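Dual specificity protein phosphatase 18 (PDB 2ESB) removes phosphate from phosphotyrosine and, less readily, phosphothreonine in MAP kinase peptides, as a dual-specificity member of the protein-tyrosine phosphatase family. Local coordinates at residues Ala72-Asp84 with Pro143-Glu155. Numbering follows the deposited sequence.
Sequences ADSPNSRLCDFFD and PNSGFWEQLIHYE
Asn144 is the N-cap of helix 145-159 and also reaches Asp73. Its OD1 accepts from Phe147 N, while ND2 donates to Asp73 OD1 at 2.8 Å, from above the carboxylate plane. Ser109 OG is hydrogen-bonded to the same Asp73 oxygen. This end lies near the active site: the Asp73 side chain is about 7 Å from that of Cys104, the predicted phosphocysteine nucleophile, and about 3 Å from a bound buffer molecule. At Gly146, with no side chain between, the loop backbone comes right up to the helix, Pro75 O lying 3.6 Å from Gly146 CA. The Phe147 ring lies between Asn144 ND2 on one face and Leu79 CD1 on the other, the latter a CH-pi contact 3.8 Å from the centroid. Gln150 holds the loop with both ends of its amide. NE2 donates to Ser77 O in a fairly straight bond of 2.9 Å. OE1 accepts from Cys80 N. A water links NE2 to Pro75 O. Leu151 CD2 meets Phe83 CZ at 3.7 Å. Tyr154 turns one ring face to Phe83 CB, which sits over its centre; the ring's CG is set opposite the backbone N at chi1 -172°. Its OH donates to Asp84 OD2 at 2.6 Å, an oxygen also salt-bridged to Lys121. The contact thus joins helix 145-159 to the loop after strand 65-68 and the start of helix 83-95. Helix 110-122 meets both segments: Leu114 touches Leu79 and Phe83, and Leu116 touches Leu151.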
loop_
_atom_site.group_PDB
_atom_site.type_symbol
_atom_site.label_atom_id
_atom_site.label_comp_id
_atom_site.label_asym_id
_atom_site.label_seq_id
_atom_site.Cartn_x
_atom_site.Cartn_y
_atom_site.Cartn_z
ATOM N N ALA A 72 -4.422 10.014 7.762
ATOM C CA ALA A 72 -3.977 9.562 9.062
ATOM C C ALA A 72 -4.295 8.074 9.078
ATOM O O ALA A 72 -5.121 7.604 8.288
ATOM C CB ALA A 72 -4.759 10.283 10.165
ATOM N N ASP A 73 -3.640 7.318 9.951
ATOM C CA ASP A 73 -3.940 5.897 10.022
ATOM C C ASP A 73 -5.130 5.710 10.958
ATOM O O ASP A 73 -4.985 5.285 12.102
ATOM C CB ASP A 73 -2.748 5.090 10.527
ATOM C CG ASP A 73 -3.076 3.608 10.651
ATOM O OD1 ASP A 73 -3.837 3.095 9.796
ATOM O OD2 ASP A 73 -2.575 2.957 11.589
ATOM N N SER A 74 -6.305 6.056 10.449
ATOM C CA SER A 74 -7.545 5.960 11.195
ATOM C C SER A 74 -8.577 5.214 10.376
ATOM O O SER A 74 -8.634 5.355 9.158
ATOM C CB SER A 74 -8.071 7.364 11.515
ATOM O OG SER A 74 -9.457 7.333 11.793
ATOM N N PRO A 75 -9.418 4.409 11.040
ATOM C CA PRO A 75 -10.445 3.662 10.312
ATOM C C PRO A 75 -11.415 4.588 9.575
ATOM O O PRO A 75 -12.104 4.169 8.645
ATOM C CB PRO A 75 -11.121 2.842 11.413
ATOM C CG PRO A 75 -10.932 3.694 12.643
ATOM C CD PRO A 75 -9.502 4.157 12.490
ATOM N N ASN A 76 -11.440 5.856 9.972
ATOM C CA ASN A 76 -12.327 6.835 9.352
ATOM C C ASN A 76 -11.728 7.510 8.120
ATOM O O ASN A 76 -12.455 8.072 7.302
ATOM C CB ASN A 76 -12.718 7.905 10.375
ATOM C CG ASN A 76 -13.337 7.313 11.622
ATOM O OD1 ASN A 76 -14.333 6.585 11.553
ATOM N ND2 ASN A 76 -12.749 7.619 12.774
ATOM N N SER A 77 -10.408 7.463 7.984
ATOM C CA SER A 77 -9.756 8.087 6.839
ATOM C C SER A 77 -10.181 7.439 5.522
ATOM O O SER A 77 -10.136 6.217 5.372
ATOM C CB SER A 77 -8.234 8.007 6.993
ATOM O OG SER A 77 -7.813 8.790 8.090
ATOM N N ARG A 78 -10.575 8.269 4.562
ATOM C CA ARG A 78 -11.019 7.783 3.263
ATOM C C ARG A 78 -9.882 7.443 2.297
ATOM O O ARG A 78 -9.771 8.042 1.224
ATOM C CB ARG A 78 -11.943 8.819 2.614
ATOM C CG ARG A 78 -13.202 9.119 3.415
ATOM C CD ARG A 78 -14.057 10.162 2.699
ATOM N NE ARG A 78 -14.475 9.709 1.372
ATOM C CZ ARG A 78 -15.205 8.618 1.156
ATOM N NH1 ARG A 78 -15.601 7.869 2.179
ATOM N NH2 ARG A 78 -15.536 8.265 -0.079
ATOM N N LEU A 79 -9.045 6.477 2.663
ATOM C CA LEU A 79 -7.945 6.081 1.794
ATOM C C LEU A 79 -8.539 5.578 0.493
ATOM O O LEU A 79 -7.920 5.691 -0.568
ATOM C CB LEU A 79 -7.126 4.950 2.415
ATOM C CG LEU A 79 -5.626 5.132 2.630
ATOM C CD1 LEU A 79 -5.034 3.754 2.880
ATOM C CD2 LEU A 79 -4.950 5.797 1.430
ATOM N N CYS A 80 -9.740 5.012 0.586
ATOM C CA CYS A 80 -10.442 4.478 -0.581
ATOM C C CYS A 80 -10.538 5.466 -1.741
ATOM O O CYS A 80 -10.549 5.048 -2.901
ATOM C CB CYS A 80 -11.847 4.001 -0.197
ATOM S SG CYS A 80 -12.861 5.255 0.606
ATOM N N ASP A 81 -10.598 6.768 -1.454
ATOM C CA ASP A 81 -10.675 7.744 -2.552
ATOM C C ASP A 81 -9.413 7.736 -3.405
ATOM O O ASP A 81 -9.402 8.239 -4.531
ATOM C CB ASP A 81 -10.920 9.157 -2.029
ATOM C CG ASP A 81 -12.231 9.278 -1.279
ATOM O OD1 ASP A 81 -13.146 8.472 -1.547
ATOM O OD2 ASP A 81 -12.348 10.183 -0.432
ATOM N N PHE A 82 -8.345 7.147 -2.883
ATOM C CA PHE A 82 -7.103 7.095 -3.633
ATOM C C PHE A 82 -6.786 5.731 -4.248
ATOM O O PHE A 82 -5.803 5.609 -4.969
ATOM C CB PHE A 82 -5.930 7.539 -2.750
ATOM C CG PHE A 82 -6.023 8.966 -2.309
ATOM C CD1 PHE A 82 -6.709 9.304 -1.150
ATOM C CD2 PHE A 82 -5.443 9.977 -3.067
ATOM C CE1 PHE A 82 -6.816 10.636 -0.750
ATOM C CE2 PHE A 82 -5.543 11.315 -2.678
ATOM C CZ PHE A 82 -6.232 11.643 -1.517
ATOM N N PHE A 83 -7.606 4.721 -3.972
ATOM C CA PHE A 83 -7.366 3.375 -4.506
ATOM C C PHE A 83 -7.116 3.343 -6.018
ATOM O O PHE A 83 -6.087 2.857 -6.470
ATOM C CB PHE A 83 -8.545 2.440 -4.186
ATOM C CG PHE A 83 -8.619 1.992 -2.743
ATOM C CD1 PHE A 83 -9.725 1.271 -2.290
ATOM C CD2 PHE A 83 -7.594 2.276 -1.845
ATOM C CE1 PHE A 83 -9.814 0.835 -0.959
ATOM C CE2 PHE A 83 -7.672 1.844 -0.507
ATOM C CZ PHE A 83 -8.788 1.123 -0.070
ATOM N N ASP A 84 -8.066 3.849 -6.799
ATOM C CA ASP A 84 -7.935 3.845 -8.258
ATOM C C ASP A 84 -6.884 4.792 -8.804
ATOM O O ASP A 84 -6.075 4.411 -9.650
ATOM C CB ASP A 84 -9.277 4.172 -8.915
ATOM C CG ASP A 84 -10.140 2.955 -9.088
ATOM O OD1 ASP A 84 -11.328 3.006 -8.711
ATOM O OD2 ASP A 84 -9.622 1.944 -9.607
ATOM N N PRO A 143 -3.250 -3.576 7.776
ATOM C CA PRO A 143 -4.146 -2.431 7.585
ATOM C C PRO A 143 -5.133 -2.344 8.763
ATOM O O PRO A 143 -5.544 -3.377 9.302
ATOM C CB PRO A 143 -4.870 -2.779 6.288
ATOM C CG PRO A 143 -3.856 -3.611 5.532
ATOM C CD PRO A 143 -3.315 -4.502 6.631
ATOM N N ASN A 144 -5.515 -1.133 9.166
ATOM C CA ASN A 144 -6.473 -1.017 10.262
ATOM C C ASN A 144 -7.810 -1.522 9.738
ATOM O O ASN A 144 -8.004 -1.618 8.521
ATOM C CB ASN A 144 -6.570 0.431 10.793
ATOM C CG ASN A 144 -7.235 1.399 9.816
ATOM O OD1 ASN A 144 -8.372 1.192 9.381
ATOM N ND2 ASN A 144 -6.530 2.484 9.491
ATOM N N SER A 145 -8.725 -1.872 10.643
ATOM C CA SER A 145 -10.022 -2.408 10.245
ATOM C C SER A 145 -10.852 -1.560 9.283
ATOM O O SER A 145 -11.608 -2.101 8.466
ATOM C CB SER A 145 -10.853 -2.755 11.494
ATOM O OG SER A 145 -10.303 -3.898 12.135
ATOM N N GLY A 146 -10.738 -0.244 9.373
ATOM C CA GLY A 146 -11.491 0.602 8.460
ATOM C C GLY A 146 -10.969 0.436 7.035
ATOM O O GLY A 146 -11.733 0.434 6.068
ATOM N N PHE A 147 -9.656 0.306 6.894
ATOM C CA PHE A 147 -9.074 0.125 5.569
ATOM C C PHE A 147 -9.509 -1.240 5.015
ATOM O O PHE A 147 -9.715 -1.394 3.816
ATOM C CB PHE A 147 -7.541 0.223 5.642
ATOM C CG PHE A 147 -7.028 1.610 5.982
ATOM C CD1 PHE A 147 -5.691 1.806 6.330
ATOM C CD2 PHE A 147 -7.877 2.717 5.939
ATOM C CE1 PHE A 147 -5.201 3.086 6.631
ATOM C CE2 PHE A 147 -7.406 4.000 6.236
ATOM C CZ PHE A 147 -6.066 4.187 6.583
ATOM N N TRP A 148 -9.657 -2.230 5.888
ATOM C CA TRP A 148 -10.104 -3.539 5.434
ATOM C C TRP A 148 -11.517 -3.434 4.855
ATOM O O TRP A 148 -11.800 -3.978 3.787
ATOM C CB TRP A 148 -10.060 -4.561 6.574
ATOM C CG TRP A 148 -8.708 -5.188 6.719
ATOM C CD1 TRP A 148 -7.806 -4.984 7.718
ATOM C CD2 TRP A 148 -8.093 -6.101 5.801
ATOM N NE1 TRP A 148 -6.660 -5.709 7.480
ATOM C CE2 TRP A 148 -6.812 -6.403 6.308
ATOM C CE3 TRP A 148 -8.504 -6.691 4.592
ATOM C CZ2 TRP A 148 -5.928 -7.274 5.648
ATOM C CZ3 TRP A 148 -7.625 -7.556 3.935
ATOM C CH2 TRP A 148 -6.353 -7.837 4.465
ATOM N N GLU A 149 -12.404 -2.724 5.545
ATOM C CA GLU A 149 -13.769 -2.550 5.044
ATOM C C GLU A 149 -13.722 -1.858 3.677
ATOM O O GLU A 149 -14.482 -2.190 2.761
ATOM C CB GLU A 149 -14.591 -1.687 6.009
ATOM C CG GLU A 149 -14.976 -2.356 7.317
ATOM C CD GLU A 149 -15.409 -1.348 8.377
ATOM O OE1 GLU A 149 -16.099 -0.367 8.020
ATOM O OE2 GLU A 149 -15.064 -1.538 9.564
ATOM N N GLN A 150 -12.837 -0.873 3.548
ATOM C CA GLN A 150 -12.693 -0.156 2.286
ATOM C C GLN A 150 -12.165 -1.073 1.187
ATOM O O GLN A 150 -12.622 -1.011 0.036
ATOM C CB GLN A 150 -11.772 1.051 2.467
ATOM C CG GLN A 150 -12.451 2.204 3.209
ATOM C CD GLN A 150 -11.468 3.267 3.655
ATOM O OE1 GLN A 150 -10.612 3.685 2.887
ATOM N NE2 GLN A 150 -11.593 3.716 4.903
ATOM N N LEU A 151 -11.210 -1.929 1.544
ATOM C CA LEU A 151 -10.625 -2.871 0.580
ATOM C C LEU A 151 -11.647 -3.928 0.151
ATOM O O LEU A 151 -11.697 -4.325 -1.011
ATOM C CB LEU A 151 -9.383 -3.541 1.179
ATOM C CG LEU A 151 -8.143 -2.645 1.275
ATOM C CD1 LEU A 151 -7.084 -3.322 2.141
ATOM C CD2 LEU A 151 -7.593 -2.364 -0.120
ATOM N N ILE A 152 -12.469 -4.374 1.090
ATOM C CA ILE A 152 -13.511 -5.351 0.780
ATOM C C ILE A 152 -14.524 -4.718 -0.181
ATOM O O ILE A 152 -14.966 -5.348 -1.148
ATOM C CB ILE A 152 -14.206 -5.822 2.088
ATOM C CG1 ILE A 152 -13.265 -6.764 2.847
ATOM C CG2 ILE A 152 -15.528 -6.528 1.780
ATOM C CD1 ILE A 152 -13.702 -7.064 4.277
ATOM N N HIS A 153 -14.888 -3.465 0.068
ATOM C CA HIS A 153 -15.829 -2.783 -0.822
ATOM C C HIS A 153 -15.211 -2.634 -2.225
ATOM O O HIS A 153 -15.881 -2.832 -3.238
ATOM C CB HIS A 153 -16.196 -1.413 -0.256
ATOM C CG HIS A 153 -17.113 -0.624 -1.138
ATOM N ND1 HIS A 153 -16.666 0.378 -1.972
ATOM C CD2 HIS A 153 -18.451 -0.708 -1.335
ATOM C CE1 HIS A 153 -17.688 0.881 -2.642
ATOM N NE2 HIS A 153 -18.782 0.238 -2.274
ATOM N N TYR A 154 -13.927 -2.303 -2.279
ATOM C CA TYR A 154 -13.229 -2.145 -3.558
ATOM C C TYR A 154 -13.132 -3.499 -4.273
ATOM O O TYR A 154 -13.298 -3.576 -5.486
ATOM C CB TYR A 154 -11.836 -1.565 -3.313
ATOM C CG TYR A 154 -11.071 -1.172 -4.552
ATOM C CD1 TYR A 154 -11.642 -0.355 -5.518
ATOM C CD2 TYR A 154 -9.753 -1.580 -4.732
ATOM C CE1 TYR A 154 -10.924 0.050 -6.645
ATOM C CE2 TYR A 154 -9.016 -1.172 -5.858
ATOM C CZ TYR A 154 -9.614 -0.359 -6.807
ATOM O OH TYR A 154 -8.915 0.053 -7.920
ATOM N N GLU A 155 -12.856 -4.564 -3.524
ATOM C CA GLU A 155 -12.780 -5.893 -4.122
ATOM C C GLU A 155 -14.116 -6.221 -4.773
ATOM O O GLU A 155 -14.162 -6.728 -5.899
ATOM C CB GLU A 155 -12.468 -6.970 -3.076
ATOM C CG GLU A 155 -12.333 -8.362 -3.702
ATOM C CD GLU A 155 -12.145 -9.485 -2.698
ATOM O OE1 GLU A 155 -11.503 -10.492 -3.065
ATOM O OE2 GLU A 155 -12.644 -9.391 -1.558
HETATM O O HOH W 1 -13.943 3.121 6.605
#